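Local coordinates for vacuolar protein sorting-associated protein 29 (Entamoeba histolytica, PDB 5XCJ), which binds metal ions, zinc among them, in a calcineurin-like phosphoesterase fold and probably works in protein transport as a component of retromer, at residues 41-44 with 45-49; 101-105 with 106-110; 132-135 with 136-140. The protein carries 1 engineered substitution. All coordinates share one frame; numbering follows the deposited sequence.

Contact 1: residues 41-44 with 45-49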
loop_
_atom_site.group_PDB
_atom_site.type_symbol
_atom_site.label_atom_id
_atom_site.label_comp_id
_atom_site.label_asym_id
_atom_site.label_seq_id
_atom_site.Cartn_x
_atom_site.Cartn_y
_atom_site.Cartn_z
ATOM N N CYS A 41 2.441 11.576 -6.853
ATOM C CA CYS A 41 3.275 12.531 -7.560
ATOM C C CYS A 41 2.427 13.735 -7.969
ATOM O O CYS A 41 2.887 14.871 -7.975
ATOM C CB CYS A 41 3.935 11.892 -8.777
ATOM S SG CYS A 41 5.310 10.791 -8.385
ATOM N N GLY A 42 1.166 13.467 -8.284
ATOM C CA GLY A 42 0.250 14.495 -8.723
ATOM C C GLY A 42 -0.936 13.862 -9.412
ATOM O O GLY A 42 -1.321 12.734 -9.114
ATOM N N LYS A 43 -1.541 14.597 -10.334
ATOM C CA LYS A 43 -2.697 14.085 -11.056
ATOM C C LYS A 43 -2.322 12.922 -11.972
ATOM O O LYS A 43 -3.141 12.054 -12.238
ATOM C CB LYS A 43 -3.373 15.196 -11.851
ATOM C CG LYS A 43 -3.195 15.084 -13.353
ATOM C CD LYS A 43 -4.396 14.429 -14.002
ATOM C CE LYS A 43 -4.513 14.824 -15.463
ATOM N NZ LYS A 43 -5.847 14.497 -16.030
ATOM N N GLU A 44 -1.085 12.906 -12.452
ATOM C CA GLU A 44 -0.650 11.820 -13.319
ATOM C C GLU A 44 -0.756 10.477 -12.623
ATOM O O GLU A 44 -1.187 9.499 -13.220
ATOM C CB GLU A 44 0.792 12.044 -13.785
ATOM C CG GLU A 44 1.574 10.766 -14.047
ATOM C CD GLU A 44 1.548 10.341 -15.503
ATOM O OE1 GLU A 44 0.606 10.729 -16.221
ATOM O OE2 GLU A 44 2.466 9.617 -15.931
ATOM N N THR A 45 -0.368 10.435 -11.355
ATOM C CA THR A 45 -0.438 9.192 -10.606
ATOM C C THR A 45 -1.879 8.708 -10.474
ATOM O O THR A 45 -2.166 7.527 -10.635
ATOM C CB THR A 45 0.172 9.350 -9.209
ATOM O OG1 THR A 45 1.524 9.793 -9.323
ATOM C CG2 THR A 45 0.130 8.031 -8.471
ATOM N N TYR A 46 -2.778 9.630 -10.161
ATOM C CA TYR A 46 -4.186 9.299 -10.002
ATOM C C TYR A 46 -4.767 8.783 -11.310
ATOM O O TYR A 46 -5.597 7.889 -11.319
ATOM C CB TYR A 46 -4.982 10.495 -9.484
ATOM C CG TYR A 46 -6.451 10.219 -9.308
ATOM C CD1 TYR A 46 -6.922 9.534 -8.200
ATOM C CD2 TYR A 46 -7.369 10.651 -10.250
ATOM C CE1 TYR A 46 -8.267 9.283 -8.037
ATOM C CE2 TYR A 46 -8.716 10.406 -10.098
ATOM C CZ TYR A 46 -9.161 9.724 -8.992
ATOM O OH TYR A 46 -10.504 9.486 -8.847
ATOM N N ASP A 47 -4.337 9.366 -12.419
ATOM C CA ASP A 47 -4.821 8.931 -13.716
ATOM C C ASP A 47 -4.411 7.483 -13.959
ATOM O O ASP A 47 -5.202 6.680 -14.435
ATOM C CB ASP A 47 -4.259 9.819 -14.820
ATOM C CG ASP A 47 -5.019 11.119 -14.960
ATOM O OD1 ASP A 47 -5.565 11.610 -13.954
ATOM O OD2 ASP A 47 -5.066 11.645 -16.084
ATOM N N ILE A 48 -3.167 7.164 -13.608
ATOM C CA ILE A 48 -2.632 5.819 -13.776
ATOM C C ILE A 48 -3.401 4.804 -12.939
ATOM O O ILE A 48 -3.756 3.738 -13.422
ATOM C CB ILE A 48 -1.148 5.768 -13.375
ATOM C CG1 ILE A 48 -0.316 6.686 -14.267
ATOM C CG2 ILE A 48 -0.616 4.350 -13.451
ATOM C CD1 ILE A 48 1.165 6.634 -13.975
ATOM N N LEU A 49 -3.686 5.162 -11.690
ATOM C CA LEU A 49 -4.430 4.297 -10.774
ATOM C C LEU A 49 -5.839 4.023 -11.283
ATOM O O LEU A 49 -6.349 2.919 -11.165
ATOM C CB LEU A 49 -4.516 4.924 -9.384
ATOM C CG LEU A 49 -3.224 5.034 -8.578
ATOM C CD1 LEU A 49 -3.468 5.835 -7.312
ATOM C CD2 LEU A 49 -2.688 3.653 -8.246
#
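K43 and D47, four residues apart on the exposed side of a helix, carry the electrostatic part of this contact. The lysine NZ reaches OD2 of D47 at 3.0 Å, forming a salt bridge that meets the carboxylate on its syn side and only 16° out of its plane. The lysine chain, bent at chi2, crosses the aspartate side chain obliquely, and its CD lies 3.1 Å from OD1 of D47. A long flexible base suits this place: its methylene groups lie against the acid while the ammonium reaches past them.

The backbone bonds are those of a first helical turn. The amide N of D47 is 2.9 Å from O of K43, and N of I48 is 3.1 Å from O of E44. A weak bond from N of T45 to O of G42 marks the start. G42 occupies the N-cap position with a phi of 162°, which glycine can adopt easily because no CB stands in the way. The helix is that of a beta-alpha-beta unit made by strand 33-36, helix 43-52 and strand 55-58. E44, in its opening turn, is an acid where the helix dipole would probably welcome negative charge.

A side chain also holds the approach to the helix: OG1 of T45 accepts the N-H of C41 at 3.2 Å, the bond being bent to 138°. Threonine suits this buried place: its hydroxyl takes the C41 N-H, and its carbon atoms pack against F9 and L40.

Van der Waals contact joins E44 to I48, whose side chains cross at a slant. CD1 of I48 is 3.8 Å from OE2 of E44. On the inner side of the helix, L49 packs on V34, C36, V56 and V58.

Contact 2: residues 101-105 with 106-110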
loop_
_atom_site.group_PDB
_atom_site.type_symbol
_atom_site.label_atom_id
_atom_site.label_comp_id
_atom_site.label_asym_id
_atom_site.label_seq_id
_atom_site.Cartn_x
_atom_site.Cartn_y
_atom_site.Cartn_z
ATOM N N ILE A 101 -3.082 -0.228 17.967
ATOM C CA ILE A 101 -4.067 0.678 18.530
ATOM C C ILE A 101 -4.949 1.236 17.416
ATOM O O ILE A 101 -6.164 1.299 17.553
ATOM C CB ILE A 101 -3.403 1.817 19.326
ATOM C CG1 ILE A 101 -2.699 1.251 20.560
ATOM C CG2 ILE A 101 -4.432 2.859 19.733
ATOM C CD1 ILE A 101 -1.604 2.136 21.110
ATOM N N TYR A 102 -4.337 1.635 16.307
ATOM C CA TYR A 102 -5.102 2.153 15.179
ATOM C C TYR A 102 -6.029 1.101 14.583
ATOM O O TYR A 102 -7.164 1.394 14.226
ATOM C CB TYR A 102 -4.196 2.748 14.106
ATOM C CG TYR A 102 -4.048 4.236 14.244
ATOM C CD1 TYR A 102 -4.924 5.102 13.610
ATOM C CD2 TYR A 102 -3.044 4.777 15.028
ATOM C CE1 TYR A 102 -4.792 6.469 13.741
ATOM C CE2 TYR A 102 -2.912 6.140 15.169
ATOM C CZ TYR A 102 -3.787 6.981 14.525
ATOM O OH TYR A 102 -3.642 8.334 14.663
ATOM N N GLN A 103 -5.543 -0.132 14.496
ATOM C CA GLN A 103 -6.332 -1.221 13.937
ATOM C C GLN A 103 -7.573 -1.417 14.797
ATOM O O GLN A 103 -8.666 -1.622 14.290
ATOM C CB GLN A 103 -5.509 -2.509 13.902
ATOM C CG GLN A 103 -6.295 -3.752 13.516
ATOM C CD GLN A 103 -6.729 -4.572 14.714
ATOM O OE1 GLN A 103 -6.008 -4.684 15.695
ATOM N NE2 GLN A 103 -7.915 -5.148 14.634
ATOM N N ARG A 104 -7.382 -1.389 16.106
ATOM C CA ARG A 104 -8.486 -1.510 17.042
ATOM C C ARG A 104 -9.426 -0.312 16.934
ATOM O O ARG A 104 -10.634 -0.454 17.059
ATOM C CB ARG A 104 -7.986 -1.722 18.464
ATOM C CG ARG A 104 -7.586 -3.159 18.742
ATOM C CD ARG A 104 -7.401 -3.393 20.224
ATOM N NE ARG A 104 -6.554 -2.374 20.828
ATOM C CZ ARG A 104 -5.229 -2.405 20.815
ATOM N NH1 ARG A 104 -4.595 -3.398 20.222
ATOM N NH2 ARG A 104 -4.539 -1.439 21.396
ATOM N N GLN A 105 -8.846 0.865 16.721
ATOM C CA GLN A 105 -9.613 2.097 16.587
ATOM C C GLN A 105 -10.524 2.046 15.372
ATOM O O GLN A 105 -11.687 2.415 15.437
ATOM C CB GLN A 105 -8.666 3.291 16.461
ATOM C CG GLN A 105 -7.850 3.574 17.708
ATOM C CD GLN A 105 -8.713 3.878 18.914
ATOM O OE1 GLN A 105 -9.744 4.541 18.805
ATOM N NE2 GLN A 105 -8.292 3.398 20.080
ATOM N N LEU A 106 -9.961 1.626 14.247
ATOM C CA LEU A 106 -10.700 1.468 12.998
ATOM C C LEU A 106 -11.627 0.254 13.019
ATOM O O LEU A 106 -12.549 0.170 12.218
ATOM C CB LEU A 106 -9.743 1.361 11.809
ATOM C CG LEU A 106 -8.851 2.561 11.504
ATOM C CD1 LEU A 106 -8.107 2.357 10.194
ATOM C CD2 LEU A 106 -9.672 3.834 11.462
ATOM N N ASP A 107 -11.371 -0.663 13.950
ATOM C CA ASP A 107 -12.129 -1.907 14.057
ATOM C C ASP A 107 -12.110 -2.709 12.756
ATOM O O ASP A 107 -13.148 -3.102 12.239
ATOM C CB ASP A 107 -13.561 -1.667 14.512
ATOM C CG ASP A 107 -14.305 -2.958 14.752
ATOM O OD1 ASP A 107 -13.643 -3.954 15.087
ATOM O OD2 ASP A 107 -15.537 -2.982 14.591
ATOM N N VAL A 108 -10.912 -2.968 12.251
ATOM C CA VAL A 108 -10.747 -3.685 11.001
ATOM C C VAL A 108 -9.834 -4.888 11.144
ATOM O O VAL A 108 -8.984 -4.934 12.020
ATOM C CB VAL A 108 -10.135 -2.769 9.924
ATOM C CG1 VAL A 108 -11.068 -1.614 9.609
ATOM C CG2 VAL A 108 -8.788 -2.251 10.387
ATOM N N ASP A 109 -10.099 -5.901 10.332
ATOM C CA ASP A 109 -9.288 -7.110 10.275
ATOM C C ASP A 109 -7.895 -6.867 9.687
ATOM O O ASP A 109 -6.918 -7.489 10.083
ATOM C CB ASP A 109 -10.016 -8.211 9.516
ATOM C CG ASP A 109 -11.448 -8.364 9.960
ATOM O OD1 ASP A 109 -11.713 -8.215 11.166
ATOM O OD2 ASP A 109 -12.304 -8.624 9.104
ATOM N N ILE A 110 -7.839 -5.981 8.698
ATOM C CA ILE A 110 -6.601 -5.650 8.020
ATOM C C ILE A 110 -6.291 -4.155 8.073
ATOM O O ILE A 110 -7.151 -3.331 7.799
ATOM C CB ILE A 110 -6.656 -6.074 6.537
ATOM C CG1 ILE A 110 -6.921 -7.573 6.401
ATOM C CG2 ILE A 110 -5.373 -5.696 5.818
ATOM C CD1 ILE A 110 -7.000 -8.045 4.966
#
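Y102 begins the contact through its carbonyl, which accepts the amide N of L106 at 2.8 Å in a nearly straight bond (168°). This is the last well-formed i to i+4 bond of the helix, and the leucine side chain lies beside the same carbonyl, CG standing 3.4 Å from O of Y102.

Q103 does the most. Its carbonyl O receives two weak bonds from the chain that leaves the helix, one from N of D107 and one from N of V108 at 3.3 Å. Its side chain runs the same way: with CG anti to the backbone N (chi1 172°) and a bend at chi2, NE2 comes to 2.8 Å from O of V108. That carbonyl lies almost in the plane of the glutamine amide, so the N-H points well at it, although it is approached somewhat tilted from the carbonyl plane. Glutamine suits this buried place, having the length to span the turn and an N-H to satisfy a backbone oxygen; its CG also lies 4.3 Å from CG2 of V108.

R104 supplies the other carbonyl of the closing turn, accepting N of D107 weakly at 3.2 Å. Together with the bond from V108 to Q103, this makes a Schellman motif at the helix C terminus. D107 is the residue of positive phi (56°) that turns the chain, and aspartate tolerates this left-handed conformation better than most residues with a side chain.

Around the motif, Y102 leans on M85 of strand 80-85 and on Q89 and V90. Q103 and L106 both touch L111 of strand 110-112, and Q103 also meets K127 and F129 of strand 127-131. Helix 96-106 thus rests on the five-stranded mixed sheet, and the turn leads through V108 and D109 into strand 110-112.

Contact 3: residues 132-135 with 136-140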
loop_
_atom_site.group_PDB
_atom_site.type_symbol
_atom_site.label_atom_id
_atom_site.label_comp_id
_atom_site.label_asym_id
_atom_site.label_seq_id
_atom_site.Cartn_x
_atom_site.Cartn_y
_atom_site.Cartn_z
ATOM N N PRO A 132 2.915 -1.868 1.636
ATOM C CA PRO A 132 3.430 -2.213 0.306
ATOM C C PRO A 132 4.764 -1.550 -0.048
ATOM O O PRO A 132 5.313 -1.831 -1.110
ATOM C CB PRO A 132 2.328 -1.718 -0.635
ATOM C CG PRO A 132 1.683 -0.602 0.102
ATOM C CD PRO A 132 1.822 -0.884 1.570
ATOM N N GLY A 133 5.271 -0.696 0.834
ATOM C CA GLY A 133 6.508 0.014 0.569
ATOM C C GLY A 133 6.270 1.149 -0.417
ATOM O O GLY A 133 5.138 1.551 -0.654
ATOM N N SER A 134 7.339 1.668 -0.998
ATOM C CA SER A 134 7.195 2.742 -1.958
ATOM C C SER A 134 7.237 2.137 -3.350
ATOM O O SER A 134 8.164 1.412 -3.694
ATOM C CB SER A 134 8.304 3.778 -1.799
ATOM O OG SER A 134 8.309 4.674 -2.888
ATOM N N ALA A 135 6.249 2.487 -4.159
ATOM C CA ALA A 135 6.122 1.972 -5.517
ATOM C C ALA A 135 7.317 2.338 -6.376
ATOM O O ALA A 135 7.722 1.579 -7.242
ATOM C CB ALA A 135 4.842 2.476 -6.160
ATOM N N THR A 136 7.852 3.526 -6.150
ATOM C CA THR A 136 8.990 4.017 -6.907
ATOM C C THR A 136 10.318 3.865 -6.184
ATOM O O THR A 136 11.355 4.246 -6.705
ATOM C CB THR A 136 8.793 5.502 -7.225
ATOM O OG1 THR A 136 8.671 6.227 -5.999
ATOM C CG2 THR A 136 7.538 5.698 -8.045
ATOM N N GLY A 137 10.300 3.265 -5.000
ATOM C CA GLY A 137 11.513 3.142 -4.214
ATOM C C GLY A 137 12.069 4.517 -3.869
ATOM O O GLY A 137 13.265 4.748 -3.893
ATOM N N ALA A 138 11.158 5.413 -3.499
ATOM C CA ALA A 138 11.473 6.804 -3.169
ATOM C C ALA A 138 12.280 6.979 -1.885
ATOM O O ALA A 138 12.249 6.141 -0.998
ATOM C CB ALA A 138 10.200 7.629 -3.109
ATOM N N TYR A 139 12.982 8.100 -1.796
ATOM C CA TYR A 139 13.830 8.382 -0.653
ATOM C C TYR A 139 13.054 8.442 0.664
ATOM O O TYR A 139 11.971 9.009 0.728
ATOM C CB TYR A 139 14.575 9.713 -0.888
ATOM C CG TYR A 139 15.111 10.338 0.376
ATOM C CD1 TYR A 139 16.343 9.969 0.880
ATOM C CD2 TYR A 139 14.355 11.244 1.101
ATOM C CE1 TYR A 139 16.828 10.511 2.047
ATOM C CE2 TYR A 139 14.831 11.794 2.271
ATOM C CZ TYR A 139 16.066 11.421 2.740
ATOM O OH TYR A 139 16.550 11.958 3.905
ATOM N N SER A 140 13.636 7.861 1.699
ATOM C CA SER A 140 13.056 7.924 3.022
ATOM C C SER A 140 14.166 8.066 4.050
ATOM O O SER A 140 15.193 7.411 3.949
ATOM C CB SER A 140 12.223 6.678 3.318
ATOM O OG SER A 140 11.729 6.706 4.643
#
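S134 to G137 form a type I beta turn, closed by the amide N of G137 bonding to O of S134 at 3.1 Å, with the donor standing far above the carbonyl plane. G137, the last residue of the turn, has positive phi (61°), a conformation that costs glycine little, and this lets the chain swing on toward A138.

The side chain of S134 makes a second tie across the turn. Its OG accepts the amide N of A138 at 3.0 Å in a nearly straight bond (167°). OG sits anti to the serine's own backbone N, chi1 169°, which brings it to the N-H of A138, where the chain leaves the turn. The same oxygen donates to the carbonyl O of D8, so this buried hydroxyl is used both as acceptor and as donor. A small hydroxyl residue is apt here: it has one short arm, and CB of A138 packs 3.5 Å from its OG.

The turn lies beside the metal site of the calcineurin-like metallophosphatase fold. D8 binds both zinc ions and H117 the second of them in zinc-bound forms of this protein; no zinc is bound in this model. S134 grips the backbone of D8, while the carbonyl O of A138 accepts a bond from ND1 of H117, probably helping to fix the orientation of that imidazole.

T136 bonds to the residue that follows D8: its OG1 meets the carbonyl O of F9. This OG1 lies 3.5 Å from OG of S134, while the rest of the side chain meets A16 and I18. Threonine thus serves a polar partner and an apolar one at once. A135, the second residue of the turn, offers only a methyl group, which packs on I6 and F9; its backbone also bonds to that of G7.

In the fold
Each contact lies within one continuous piece of chain, so the three follow in series and neither nest nor cross. Contact 1 starts helix 43-52, between strands 33-36 and 55-58 of the six-stranded sheet. Contact 2 ends helix 96-106 and leads into strand 110-112 of the five-stranded sheet; its centre is about 28 Å from that of contact 1, across the middle of the chain. Contact 3 turns the chain after strand 127-131, on the way to strand 149-156, and so joins the two sheets. It approaches contact 1 to about 6 Å between nearest atoms, and F9 touches residues of both.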